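Local coordinates for CBS domain protein (Streptococcus pneumoniae serotype 4, PDB 7LZG), which is of unknown function but carries a pair of CBS domains, and so probably serves as a regulatory module of the kind that binds adenosine-type nucleotides in related proteins, at residues G62-R67 / V89-T94; H38-L43 / D68-Q73; H110-E115 / G129-K134; V99-T104 / L118-A123. All coordinates share one frame; numbering follows the deposited sequence.

Contact 1: G62-R67 / V89-T94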
loop_
_atom_site.group_PDB
_atom_site.type_symbol
_atom_site.label_atom_id
_atom_site.label_comp_id
_atom_site.label_asym_id
_atom_site.label_seq_id
_atom_site.Cartn_x
_atom_site.Cartn_y
_atom_site.Cartn_z
ATOM N N GLY B 62 5.852 0.720 -17.055
ATOM C CA GLY B 62 6.138 0.404 -15.673
ATOM C C GLY B 62 5.165 1.119 -14.759
ATOM O O GLY B 62 4.139 1.644 -15.200
ATOM N N THR B 63 5.505 1.125 -13.476
ATOM C CA THR B 63 4.738 1.831 -12.463
ATOM C C THR B 63 5.555 2.997 -11.927
ATOM O O THR B 63 6.788 2.975 -11.952
ATOM C CB THR B 63 4.345 0.902 -11.312
ATOM O OG1 THR B 63 5.528 0.391 -10.686
ATOM C CG2 THR B 63 3.507 -0.257 -11.827
ATOM N N ILE B 64 4.858 4.021 -11.438
ATOM C CA ILE B 64 5.511 5.209 -10.909
ATOM C C ILE B 64 4.768 5.678 -9.666
ATOM O O ILE B 64 3.550 5.514 -9.541
ATOM C CB ILE B 64 5.595 6.336 -11.965
ATOM C CG1 ILE B 64 6.580 7.417 -11.517
ATOM C CG2 ILE B 64 4.220 6.934 -12.232
ATOM C CD1 ILE B 64 6.778 8.518 -12.525
ATOM N N GLY B 65 5.526 6.246 -8.730
ATOM C CA GLY B 65 4.964 6.856 -7.544
ATOM C C GLY B 65 5.664 8.167 -7.249
ATOM O O GLY B 65 6.595 8.566 -7.951
ATOM N N LEU B 66 5.194 8.833 -6.194
ATOM C CA LEU B 66 5.797 10.102 -5.806
ATOM C C LEU B 66 7.226 9.921 -5.316
ATOM O O LEU B 66 8.062 10.807 -5.519
ATOM C CB LEU B 66 4.945 10.778 -4.736
ATOM C CG LEU B 66 3.668 11.410 -5.282
ATOM C CD1 LEU B 66 2.804 11.911 -4.146
ATOM C CD2 LEU B 66 4.021 12.540 -6.232
ATOM N N ARG B 67 7.525 8.791 -4.671
ATOM C CA ARG B 67 8.897 8.533 -4.245
ATOM C C ARG B 67 9.834 8.450 -5.442
ATOM O O ARG B 67 10.971 8.931 -5.384
ATOM C CB ARG B 67 8.963 7.249 -3.418
ATOM C CG ARG B 67 10.374 6.865 -2.991
ATOM C CD ARG B 67 10.378 5.586 -2.173
ATOM N NE ARG B 67 9.689 4.500 -2.860
ATOM C CZ ARG B 67 9.639 3.248 -2.425
ATOM N NH1 ARG B 67 10.247 2.880 -1.308
ATOM N NH2 ARG B 67 8.967 2.343 -3.130
ATOM N N VAL B 89 9.137 8.789 -17.876
ATOM C CA VAL B 89 9.738 7.502 -18.215
ATOM C C VAL B 89 11.163 7.415 -17.686
ATOM O O VAL B 89 11.657 6.320 -17.382
ATOM C CB VAL B 89 9.683 7.277 -19.740
ATOM C CG1 VAL B 89 10.464 8.359 -20.471
ATOM C CG2 VAL B 89 10.198 5.889 -20.101
ATOM N N HIS B 90 11.842 8.555 -17.549
ATOM C CA HIS B 90 13.198 8.558 -17.018
ATOM C C HIS B 90 13.251 8.210 -15.538
ATOM O O HIS B 90 14.350 8.014 -15.005
ATOM C CB HIS B 90 13.850 9.921 -17.257
ATOM C CG HIS B 90 14.088 10.232 -18.701
ATOM N ND1 HIS B 90 14.605 9.309 -19.585
ATOM C CD2 HIS B 90 13.870 11.358 -19.419
ATOM C CE1 HIS B 90 14.701 9.856 -20.783
ATOM N NE2 HIS B 90 14.261 11.099 -20.710
HETATM N N MSE B 91 12.107 8.125 -14.868
HETATM C CA MSE B 91 12.071 7.767 -13.456
HETATM C C MSE B 91 11.007 6.713 -13.193
HETATM O O MSE B 91 10.732 6.364 -12.045
HETATM C CB MSE B 91 11.813 9.001 -12.597
HETATM C CG MSE B 91 10.444 9.619 -12.802
HETATM SE SE MSE B 91 10.498 11.548 -12.559
HETATM C CE MSE B 91 11.598 11.996 -14.106
ATOM N N THR B 92 10.402 6.215 -14.265
ATOM C CA THR B 92 9.434 5.136 -14.139
ATOM C C THR B 92 10.152 3.846 -13.765
ATOM O O THR B 92 11.202 3.522 -14.328
ATOM C CB THR B 92 8.661 4.962 -15.445
ATOM O OG1 THR B 92 8.003 6.191 -15.774
ATOM C CG2 THR B 92 7.622 3.862 -15.311
ATOM N N LYS B 93 9.598 3.120 -12.798
ATOM C CA LYS B 93 10.191 1.864 -12.349
ATOM C C LYS B 93 9.829 0.778 -13.351
ATOM O O LYS B 93 8.715 0.249 -13.342
ATOM C CB LYS B 93 9.716 1.509 -10.945
ATOM C CG LYS B 93 10.412 0.295 -10.349
ATOM C CD LYS B 93 9.869 -0.031 -8.967
ATOM C CE LYS B 93 10.495 -1.302 -8.410
ATOM N NZ LYS B 93 9.903 -1.681 -7.096
ATOM N N THR B 94 10.770 0.453 -14.231
ATOM C CA THR B 94 10.587 -0.621 -15.195
ATOM C C THR B 94 10.988 -1.982 -14.643
ATOM O O THR B 94 10.683 -3.003 -15.270
ATOM C CB THR B 94 11.387 -0.327 -16.469
ATOM O OG1 THR B 94 12.776 -0.198 -16.143
ATOM C CG2 THR B 94 10.902 0.966 -17.109
#
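T92 sits across the backbone of G62 and T63 with its two branches sent different ways. From CB, the methyl CG2 lies anti to the backbone N and comes down on the strand's main chain, 3.6 Å from T63 O and 3.7 Å from G62 C. The other branch, OG1, stands beside the backbone N; its polar partner is I88 O, while I64 CD1 is an apolar neighbour at 4.2 Å. That same CD1 meets M91 CG (selenomethionine) at 3.8 Å, the two side chains crossing obliquely.

The backbones form one antiparallel hydrogen-bonded pair, T63 with K93. K93 N donates to T63 O at 2.9 Å, approaching nearly along the C=O axis (164° at the oxygen); the return bond, T63 N to K93 O, is weak at 3.3 Å. This single bridge joins the outer strand 60-65 of the first CBS repeat's sheet to the loop leading toward the second repeat. On its other edge that strand pairs with strand 50-54 (G62 with V53, I64 with V51). I64 also packs on I69 of helix 66-76, and M91 touches both that helix and A36 of helix 36-45.

Contact 2: H38-L43 / D68-Q73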
loop_
_atom_site.group_PDB
_atom_site.type_symbol
_atom_site.label_atom_id
_atom_site.label_comp_id
_atom_site.label_asym_id
_atom_site.label_seq_id
_atom_site.Cartn_x
_atom_site.Cartn_y
_atom_site.Cartn_z
ATOM N N HIS B 38 3.909 18.138 -13.550
ATOM C CA HIS B 38 2.462 18.009 -13.425
ATOM C C HIS B 38 2.062 16.625 -12.929
ATOM O O HIS B 38 0.994 16.471 -12.321
ATOM C CB HIS B 38 1.788 18.315 -14.764
ATOM C CG HIS B 38 0.302 18.471 -14.671
ATOM N ND1 HIS B 38 -0.577 17.476 -15.044
ATOM C CD2 HIS B 38 -0.462 19.506 -14.247
ATOM C CE1 HIS B 38 -1.816 17.892 -14.855
ATOM N NE2 HIS B 38 -1.774 19.121 -14.371
ATOM N N ALA B 39 2.895 15.611 -13.177
ATOM C CA ALA B 39 2.612 14.280 -12.651
ATOM C C ALA B 39 2.655 14.261 -11.129
ATOM O O ALA B 39 1.930 13.482 -10.501
ATOM C CB ALA B 39 3.598 13.264 -13.225
ATOM N N THR B 40 3.492 15.104 -10.521
ATOM C CA THR B 40 3.502 15.210 -9.065
ATOM C C THR B 40 2.182 15.774 -8.553
ATOM O O THR B 40 1.612 15.265 -7.582
ATOM C CB THR B 40 4.675 16.077 -8.604
ATOM O OG1 THR B 40 5.893 15.579 -9.168
ATOM C CG2 THR B 40 4.787 16.051 -7.088
ATOM N N LEU B 41 1.681 16.834 -9.195
ATOM C CA LEU B 41 0.338 17.317 -8.890
ATOM C C LEU B 41 -0.705 16.239 -9.152
ATOM O O LEU B 41 -1.626 16.046 -8.351
ATOM C CB LEU B 41 0.027 18.567 -9.714
ATOM C CG LEU B 41 -1.451 18.912 -9.925
ATOM C CD1 LEU B 41 -2.128 19.307 -8.621
ATOM C CD2 LEU B 41 -1.601 20.012 -10.963
ATOM N N LEU B 42 -0.571 15.524 -10.271
ATOM C CA LEU B 42 -1.539 14.487 -10.613
ATOM C C LEU B 42 -1.513 13.350 -9.597
ATOM O O LEU B 42 -2.568 12.858 -9.180
ATOM C CB LEU B 42 -1.260 13.967 -12.023
ATOM C CG LEU B 42 -2.440 13.901 -12.997
ATOM C CD1 LEU B 42 -3.428 15.030 -12.751
ATOM C CD2 LEU B 42 -1.928 13.954 -14.425
ATOM N N LEU B 43 -0.318 12.926 -9.180
ATOM C CA LEU B 43 -0.218 11.816 -8.236
ATOM C C LEU B 43 -0.696 12.215 -6.845
ATOM O O LEU B 43 -1.279 11.393 -6.128
ATOM C CB LEU B 43 1.221 11.305 -8.178
ATOM C CG LEU B 43 1.651 10.395 -9.328
ATOM C CD1 LEU B 43 3.130 10.066 -9.232
ATOM C CD2 LEU B 43 0.818 9.125 -9.325
ATOM N N ASP B 68 9.369 7.852 -6.541
ATOM C CA ASP B 68 10.193 7.769 -7.741
ATOM C C ASP B 68 10.491 9.154 -8.298
ATOM O O ASP B 68 11.628 9.443 -8.689
ATOM C CB ASP B 68 9.494 6.904 -8.788
ATOM C CG ASP B 68 9.189 5.510 -8.275
ATOM O OD1 ASP B 68 10.125 4.828 -7.809
ATOM O OD2 ASP B 68 8.009 5.103 -8.324
ATOM N N ILE B 69 9.485 10.028 -8.333
ATOM C CA ILE B 69 9.699 11.390 -8.808
ATOM C C ILE B 69 10.560 12.172 -7.824
ATOM O O ILE B 69 11.487 12.888 -8.221
ATOM C CB ILE B 69 8.347 12.082 -9.053
ATOM C CG1 ILE B 69 7.526 11.288 -10.072
ATOM C CG2 ILE B 69 8.554 13.516 -9.519
ATOM C CD1 ILE B 69 6.214 11.939 -10.441
HETATM N N MSE B 70 10.276 12.044 -6.531
HETATM C CA MSE B 70 10.982 12.810 -5.511
HETATM C C MSE B 70 12.451 12.412 -5.411
HETATM O O MSE B 70 13.328 13.272 -5.353
HETATM C CB MSE B 70 10.300 12.640 -4.152
HETATM C CG MSE B 70 9.906 13.949 -3.492
HETATM SE SE MSE B 70 8.935 15.134 -4.703
HETATM C CE MSE B 70 7.428 13.974 -5.136
ATOM N N ALA B 71 12.712 11.103 -5.392
ATOM C CA ALA B 71 14.092 10.631 -5.311
ATOM C C ALA B 71 14.870 10.952 -6.580
ATOM O O ALA B 71 16.090 11.145 -6.525
ATOM C CB ALA B 71 14.122 9.128 -5.035
ATOM N N TYR B 72 14.189 11.010 -7.726
ATOM C CA TYR B 72 14.860 11.377 -8.966
ATOM C C TYR B 72 15.313 12.832 -8.935
ATOM O O TYR B 72 16.414 13.154 -9.398
ATOM C CB TYR B 72 13.931 11.115 -10.153
ATOM C CG TYR B 72 14.550 11.342 -11.514
ATOM C CD1 TYR B 72 14.509 12.592 -12.113
ATOM C CD2 TYR B 72 15.159 10.303 -12.209
ATOM C CE1 TYR B 72 15.061 12.811 -13.354
ATOM C CE2 TYR B 72 15.717 10.512 -13.459
ATOM C CZ TYR B 72 15.664 11.772 -14.025
ATOM O OH TYR B 72 16.211 12.003 -15.264
ATOM N N GLN B 73 14.485 13.722 -8.385
ATOM C CA GLN B 73 14.869 15.128 -8.290
ATOM C C GLN B 73 16.043 15.314 -7.340
ATOM O O GLN B 73 16.937 16.130 -7.593
ATOM C CB GLN B 73 13.674 15.966 -7.837
ATOM C CG GLN B 73 13.934 17.462 -7.811
ATOM C CD GLN B 73 12.690 18.260 -7.471
ATOM O OE1 GLN B 73 11.715 17.719 -6.948
ATOM N NE2 GLN B 73 12.716 19.554 -7.772
#
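D68 opens the segment, but its carboxylate works away from H38-L43: OD2 accepts from G65 N at the start of its own helix and forms a salt bridge with R50 NH2. I69, one residue on, carries most of the contact. With CG1 anti to the carbonyl carbon (chi1 -58°) and the chain then extended (chi2 -176°), its CD1 reaches between A39 and L43, one turn apart on the facing helix, at 4.0 Å from A39 CB and 3.8 Å from L43 CD1. The I69 and T40 side chains slide past each other in opposite directions, bringing I69 CG2 to 3.4 Å from T40 OG1, a hydroxyl already bonded to A36 O in its own helix. The two short helical segments approach to 10.9 Å between axes and run roughly antiparallel, at 146°. They belong to the two helices of one CBS domain: helix 36-45 makes the beta-alpha-beta crossover between the parallel strands 30-31 and 50-54, and helix 66-76 follows directly on strand 60-65, antiparallel to 50-54.

M70, a selenomethionine, starts out along the flank of its helix and then bends at chi2 and chi3, which brings CE to 3.9 Å from T40 CG2. The second subunit also takes part here, with S44 of that subunit packed on M70 and A71 and its M74 on T40. Y72 turns instead to M91 and M83, and Q73 NE2 is bonded to L78 O.

Contact 3: H110-E115 / G129-K134. With PO4 (phosphate ion), chain D; PO4 (phosphate ion), chain C.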
loop_
_atom_site.group_PDB
_atom_site.type_symbol
_atom_site.label_atom_id
_atom_site.label_comp_id
_atom_site.label_asym_id
_atom_site.label_seq_id
_atom_site.Cartn_x
_atom_site.Cartn_y
_atom_site.Cartn_z
ATOM N N HIS B 110 2.254 -15.176 -4.696
ATOM C CA HIS B 110 3.709 -15.270 -4.684
ATOM C C HIS B 110 4.348 -13.953 -5.111
ATOM O O HIS B 110 5.365 -13.537 -4.547
ATOM C CB HIS B 110 4.166 -16.415 -5.589
ATOM C CG HIS B 110 5.647 -16.466 -5.804
ATOM N ND1 HIS B 110 6.544 -16.673 -4.779
ATOM C CD2 HIS B 110 6.388 -16.341 -6.933
ATOM C CE1 HIS B 110 7.773 -16.672 -5.264
ATOM N NE2 HIS B 110 7.706 -16.472 -6.569
ATOM N N LYS B 111 3.758 -13.278 -6.101
ATOM C CA LYS B 111 4.298 -11.999 -6.549
ATOM C C LYS B 111 3.908 -10.856 -5.622
ATOM O O LYS B 111 4.641 -9.866 -5.524
ATOM C CB LYS B 111 3.829 -11.694 -7.972
ATOM C CG LYS B 111 4.441 -12.589 -9.038
ATOM C CD LYS B 111 5.943 -12.388 -9.139
ATOM C CE LYS B 111 6.542 -13.260 -10.230
ATOM N NZ LYS B 111 5.911 -12.999 -11.551
ATOM N N LEU B 112 2.769 -10.969 -4.940
ATOM C CA LEU B 112 2.284 -9.921 -4.053
ATOM C C LEU B 112 2.879 -10.002 -2.656
ATOM O O LEU B 112 2.420 -9.288 -1.758
ATOM C CB LEU B 112 0.756 -9.960 -3.975
ATOM C CG LEU B 112 0.073 -9.283 -5.160
ATOM C CD1 LEU B 112 -1.427 -9.454 -5.081
ATOM C CD2 LEU B 112 0.445 -7.812 -5.199
ATOM N N VAL B 113 3.884 -10.847 -2.447
ATOM C CA VAL B 113 4.637 -10.816 -1.200
ATOM C C VAL B 113 5.930 -10.017 -1.348
ATOM O O VAL B 113 6.433 -9.487 -0.345
ATOM C CB VAL B 113 4.925 -12.245 -0.688
ATOM C CG1 VAL B 113 5.984 -12.926 -1.533
ATOM C CG2 VAL B 113 5.337 -12.214 0.769
ATOM N N ASP B 114 6.461 -9.887 -2.564
ATOM C CA ASP B 114 7.622 -9.042 -2.813
ATOM C C ASP B 114 7.238 -7.604 -3.126
ATOM O O ASP B 114 8.040 -6.691 -2.892
ATOM C CB ASP B 114 8.452 -9.609 -3.969
ATOM C CG ASP B 114 8.904 -11.034 -3.719
ATOM O OD1 ASP B 114 9.046 -11.414 -2.537
ATOM O OD2 ASP B 114 9.119 -11.773 -4.704
ATOM N N GLU B 115 6.034 -7.384 -3.648
ATOM C CA GLU B 115 5.535 -6.054 -3.959
ATOM C C GLU B 115 4.049 -6.002 -3.636
ATOM O O GLU B 115 3.418 -7.022 -3.344
ATOM C CB GLU B 115 5.786 -5.690 -5.428
ATOM C CG GLU B 115 5.262 -6.719 -6.408
ATOM C CD GLU B 115 5.670 -6.424 -7.835
ATOM O OE1 GLU B 115 6.038 -5.267 -8.124
ATOM O OE2 GLU B 115 5.628 -7.351 -8.669
ATOM N N GLY B 129 -4.504 -4.611 -16.742
ATOM C CA GLY B 129 -5.064 -4.423 -15.415
ATOM C C GLY B 129 -4.017 -4.643 -14.347
ATOM O O GLY B 129 -2.854 -4.951 -14.633
ATOM N N ILE B 130 -4.450 -4.481 -13.094
ATOM C CA ILE B 130 -3.568 -4.606 -11.939
ATOM C C ILE B 130 -4.247 -5.429 -10.853
ATOM O O ILE B 130 -5.477 -5.512 -10.781
ATOM C CB ILE B 130 -3.145 -3.230 -11.375
ATOM C CG1 ILE B 130 -4.367 -2.349 -11.099
ATOM C CG2 ILE B 130 -2.186 -2.534 -12.324
ATOM C CD1 ILE B 130 -4.836 -2.353 -9.657
ATOM N N ILE B 131 -3.425 -6.035 -9.998
ATOM C CA ILE B 131 -3.874 -6.724 -8.794
ATOM C C ILE B 131 -3.038 -6.212 -7.632
ATOM O O ILE B 131 -1.804 -6.255 -7.685
ATOM C CB ILE B 131 -3.742 -8.253 -8.919
ATOM C CG1 ILE B 131 -4.503 -8.761 -10.145
ATOM C CG2 ILE B 131 -4.247 -8.933 -7.657
ATOM C CD1 ILE B 131 -4.315 -10.237 -10.409
ATOM N N THR B 132 -3.702 -5.723 -6.590
ATOM C CA THR B 132 -3.023 -5.136 -5.446
ATOM C C THR B 132 -3.305 -5.949 -4.189
ATOM O O THR B 132 -4.254 -6.735 -4.131
ATOM C CB THR B 132 -3.457 -3.679 -5.227
ATOM O OG1 THR B 132 -4.868 -3.627 -4.985
ATOM C CG2 THR B 132 -3.131 -2.842 -6.451
ATOM N N ARG B 133 -2.454 -5.756 -3.177
ATOM C CA ARG B 133 -2.716 -6.362 -1.876
ATOM C C ARG B 133 -4.042 -5.872 -1.310
ATOM O O ARG B 133 -4.793 -6.645 -0.701
ATOM C CB ARG B 133 -1.583 -6.045 -0.900
ATOM C CG ARG B 133 -0.204 -6.503 -1.330
ATOM C CD ARG B 133 0.709 -6.585 -0.116
ATOM N NE ARG B 133 2.111 -6.791 -0.464
ATOM C CZ ARG B 133 3.090 -5.954 -0.149
ATOM N NH1 ARG B 133 2.856 -4.838 0.521
ATOM N NH2 ARG B 133 4.336 -6.250 -0.505
ATOM N N LYS B 134 -4.339 -4.585 -1.497
ATOM C CA LYS B 134 -5.624 -4.041 -1.073
ATOM C C LYS B 134 -6.778 -4.764 -1.754
ATOM O O LYS B 134 -7.796 -5.062 -1.120
ATOM C CB LYS B 134 -5.672 -2.543 -1.377
ATOM C CG LYS B 134 -7.019 -1.883 -1.145
ATOM C CD LYS B 134 -7.066 -0.516 -1.811
ATOM C CE LYS B 134 -8.398 0.177 -1.573
ATOM N NZ LYS B 134 -8.589 0.542 -0.143
HETATM P P PO4 D . 6.961 -3.643 0.576
HETATM O O1 PO4 D . 5.901 -3.122 -0.365
HETATM O O2 PO4 D . 8.215 -2.816 0.425
HETATM O O3 PO4 D . 7.268 -5.085 0.249
HETATM O O4 PO4 D . 6.461 -3.545 1.999
HETATM P P PO4 C . -4.854 2.169 0.514
HETATM O O1 PO4 C . -3.973 2.053 -0.708
HETATM O O2 PO4 C . -6.237 2.613 0.102
HETATM O O3 PO4 C . -4.947 0.826 1.197
HETATM O O4 PO4 C . -4.264 3.177 1.473
#
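L112 lays its isobutyl group over the end of strand 127-132, crossing I131 at about a right angle: CD1 is 3.9 Å from I131 CG2, and CD2 is 3.7 Å from I131 O. The same CD2 reaches the aliphatic start of R133, with CG 4.1 Å away. R133 then extends from CG to NE along the chain leaving helix 105-111. Its NE donates to L112 O at 2.8 Å, almost straight (167° at the hydrogen). The carbonyl oxygen lies in the guanidinium plane, whereas NE stands above the plane of the carbonyl. E115's carbonyl carbon is over one face of the same group. At the edge, NH2 hydrogen-bonds O3 of the chain D phosphate at 3.2 Å. K134 NZ hydrogen-bonds O2 of the separate chain C phosphate at 3.1 Å, and also V113 O of the second subunit.

Phosphate, probably from the crystallisation liquor, is also hydrogen-bonded by R133 NH1 and K134 NZ of the second subunit, whose L137 packs on L112 and R133, so the cluster lies at the subunit interface. The strand-to-helix junction, with T132 at the N-cap of helix 133-140, is the closing beta-alpha unit of a CBS domain, its place consistent with pairing between CBS modules.

Contact 4: V99-T104 / L118-A123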
loop_
_atom_site.group_PDB
_atom_site.type_symbol
_atom_site.label_atom_id
_atom_site.label_comp_id
_atom_site.label_asym_id
_atom_site.label_seq_id
_atom_site.Cartn_x
_atom_site.Cartn_y
_atom_site.Cartn_z
ATOM N N VAL B 99 2.372 -10.106 -14.510
ATOM C CA VAL B 99 1.799 -11.412 -14.811
ATOM C C VAL B 99 0.990 -11.315 -16.096
ATOM O O VAL B 99 0.410 -10.274 -16.414
ATOM C CB VAL B 99 0.912 -11.952 -13.664
ATOM C CG1 VAL B 99 1.751 -12.276 -12.436
ATOM C CG2 VAL B 99 -0.194 -10.961 -13.325
ATOM N N SER B 100 0.963 -12.417 -16.840
ATOM C CA SER B 100 0.097 -12.517 -17.999
ATOM C C SER B 100 -1.348 -12.711 -17.546
ATOM O O SER B 100 -1.603 -13.055 -16.389
ATOM C CB SER B 100 0.541 -13.678 -18.886
ATOM O OG SER B 100 0.617 -14.885 -18.147
ATOM N N PRO B 101 -2.319 -12.480 -18.435
ATOM C CA PRO B 101 -3.716 -12.794 -18.089
ATOM C C PRO B 101 -3.939 -14.256 -17.735
ATOM O O PRO B 101 -4.987 -14.581 -17.161
ATOM C CB PRO B 101 -4.490 -12.402 -19.355
ATOM C CG PRO B 101 -3.643 -11.357 -19.992
ATOM C CD PRO B 101 -2.221 -11.762 -19.719
ATOM N N ASP B 102 -2.996 -15.137 -18.054
ATOM C CA ASP B 102 -3.080 -16.552 -17.693
ATOM C C ASP B 102 -2.320 -16.813 -16.393
ATOM O O ASP B 102 -1.408 -17.637 -16.316
ATOM C CB ASP B 102 -2.543 -17.416 -18.832
ATOM C CG ASP B 102 -3.179 -17.081 -20.165
ATOM O OD1 ASP B 102 -4.395 -16.793 -20.189
ATOM O OD2 ASP B 102 -2.463 -17.100 -21.190
ATOM N N PHE B 103 -2.714 -16.082 -15.356
ATOM C CA PHE B 103 -2.073 -16.172 -14.054
ATOM C C PHE B 103 -2.776 -17.197 -13.174
ATOM O O PHE B 103 -3.985 -17.419 -13.289
ATOM C CB PHE B 103 -2.073 -14.810 -13.359
ATOM C CG PHE B 103 -3.441 -14.193 -13.234
ATOM C CD1 PHE B 103 -4.249 -14.473 -12.145
ATOM C CD2 PHE B 103 -3.918 -13.334 -14.210
ATOM C CE1 PHE B 103 -5.506 -13.911 -12.032
ATOM C CE2 PHE B 103 -5.174 -12.768 -14.101
ATOM C CZ PHE B 103 -5.968 -13.056 -13.010
ATOM N N THR B 104 -2.006 -17.818 -12.289
ATOM C CA THR B 104 -2.551 -18.699 -11.269
ATOM C C THR B 104 -2.613 -17.958 -9.939
ATOM O O THR B 104 -1.847 -17.022 -9.693
ATOM C CB THR B 104 -1.712 -19.972 -11.124
ATOM O OG1 THR B 104 -0.414 -19.641 -10.618
ATOM C CG2 THR B 104 -1.563 -20.666 -12.470
ATOM N N LEU B 118 0.712 -5.389 -8.728
ATOM C CA LEU B 118 0.962 -6.432 -9.723
ATOM C C LEU B 118 0.203 -6.130 -11.006
ATOM O O LEU B 118 -1.012 -6.384 -11.089
ATOM C CB LEU B 118 0.564 -7.801 -9.173
ATOM C CG LEU B 118 0.943 -9.005 -10.031
ATOM C CD1 LEU B 118 2.444 -9.050 -10.237
ATOM C CD2 LEU B 118 0.449 -10.286 -9.385
ATOM N N PRO B 119 0.863 -5.593 -12.027
ATOM C CA PRO B 119 0.180 -5.323 -13.295
ATOM C C PRO B 119 -0.066 -6.602 -14.081
ATOM O O PRO B 119 0.556 -7.641 -13.854
ATOM C CB PRO B 119 1.157 -4.403 -14.041
ATOM C CG PRO B 119 2.175 -3.972 -13.011
ATOM C CD PRO B 119 2.246 -5.093 -12.033
ATOM N N VAL B 120 -0.998 -6.506 -15.025
ATOM C CA VAL B 120 -1.338 -7.611 -15.915
ATOM C C VAL B 120 -1.015 -7.170 -17.335
ATOM O O VAL B 120 -1.673 -6.275 -17.881
ATOM C CB VAL B 120 -2.808 -8.031 -15.784
ATOM C CG1 VAL B 120 -3.127 -9.150 -16.766
ATOM C CG2 VAL B 120 -3.104 -8.465 -14.358
ATOM N N VAL B 121 -0.004 -7.795 -17.933
ATOM C CA VAL B 121 0.447 -7.479 -19.281
ATOM C C VAL B 121 0.363 -8.745 -20.120
ATOM O O VAL B 121 0.860 -9.800 -19.711
ATOM C CB VAL B 121 1.882 -6.920 -19.287
ATOM C CG1 VAL B 121 2.245 -6.411 -20.669
ATOM C CG2 VAL B 121 2.031 -5.819 -18.249
ATOM N N ASP B 122 -0.262 -8.639 -21.291
ATOM C CA ASP B 122 -0.367 -9.778 -22.189
ATOM C C ASP B 122 0.984 -10.052 -22.851
ATOM O O ASP B 122 1.974 -9.346 -22.636
ATOM C CB ASP B 122 -1.463 -9.536 -23.226
ATOM C CG ASP B 122 -1.325 -8.196 -23.928
ATOM O OD1 ASP B 122 -0.328 -7.485 -23.679
ATOM O OD2 ASP B 122 -2.221 -7.852 -24.727
ATOM N N ALA B 123 1.022 -11.106 -23.672
ATOM C CA ALA B 123 2.261 -11.478 -24.344
ATOM C C ALA B 123 2.725 -10.416 -25.330
ATOM O O ALA B 123 3.921 -10.343 -25.630
ATOM C CB ALA B 123 2.087 -12.818 -25.062
#
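V99 has CG1 anti to its carbonyl carbon (chi1 -68°), which leaves CG2 in the crowded position between N and C; chi1 178° puts V120 CG1 anti to the backbone N, on the P101 side, and CG2 anti to the carbonyl carbon, where it meets V99 CG2. The frame is a single backbone bridge, V99 bonding to the residues before and after V120, and it attaches the run ahead of helix 105-111 to the edge of strand 117-121 in a CBS domain. V99 N donates to P119 O at 3.1 Å, and V99 O accepts from V121 N at 2.9 Å, each donor in the acceptor's carbonyl plane.

Around this bridge the side chains are apolar. V99 CG1 touches L118 CD2 at 3.9 Å, the two groups crossing at about a right angle, while V99 CG2 meets V120 CG2 obliquely at 4.0 Å. Beyond them, L118 rests on V108 of helix 105-111, and P119 touches T63 and F60 of strand 60-65, in the other CBS domain's sheet. Backbone bonds from L118 to I131 and from V120 to G129 hold the far edge of the strand.

Just past V99 the contact continues only through S100 and P101. S100 CA makes a CH...O contact of 3.3 Å with V121 O, and P101 lies across V120 with its ring CG 3.9 Å from V120 CG1.

In the fold
From the N terminus, helix 36-45 opens contact 2 and strand 60-65 opens contact 1. Contact 2 closes first, on helix 66-76, and contact 1 then closes with the 89-94 loop, so the two cross; they meet directly where M91 packs on Y72. The second half repeats this alternation: contact 4 opens at 99-104, contact 3 at 110-115, contact 4 closes on strand 117-121 and contact 3 on 129-134. These two share the sheet formed by neighbouring strands 117-121 and 127-132. Contacts 1 and 2 precede contacts 3 and 4 in series. A packing touch between T63 and P119 joins contact 1 to contact 4, adding to the link that contact 1 itself makes between the two CBS repeats.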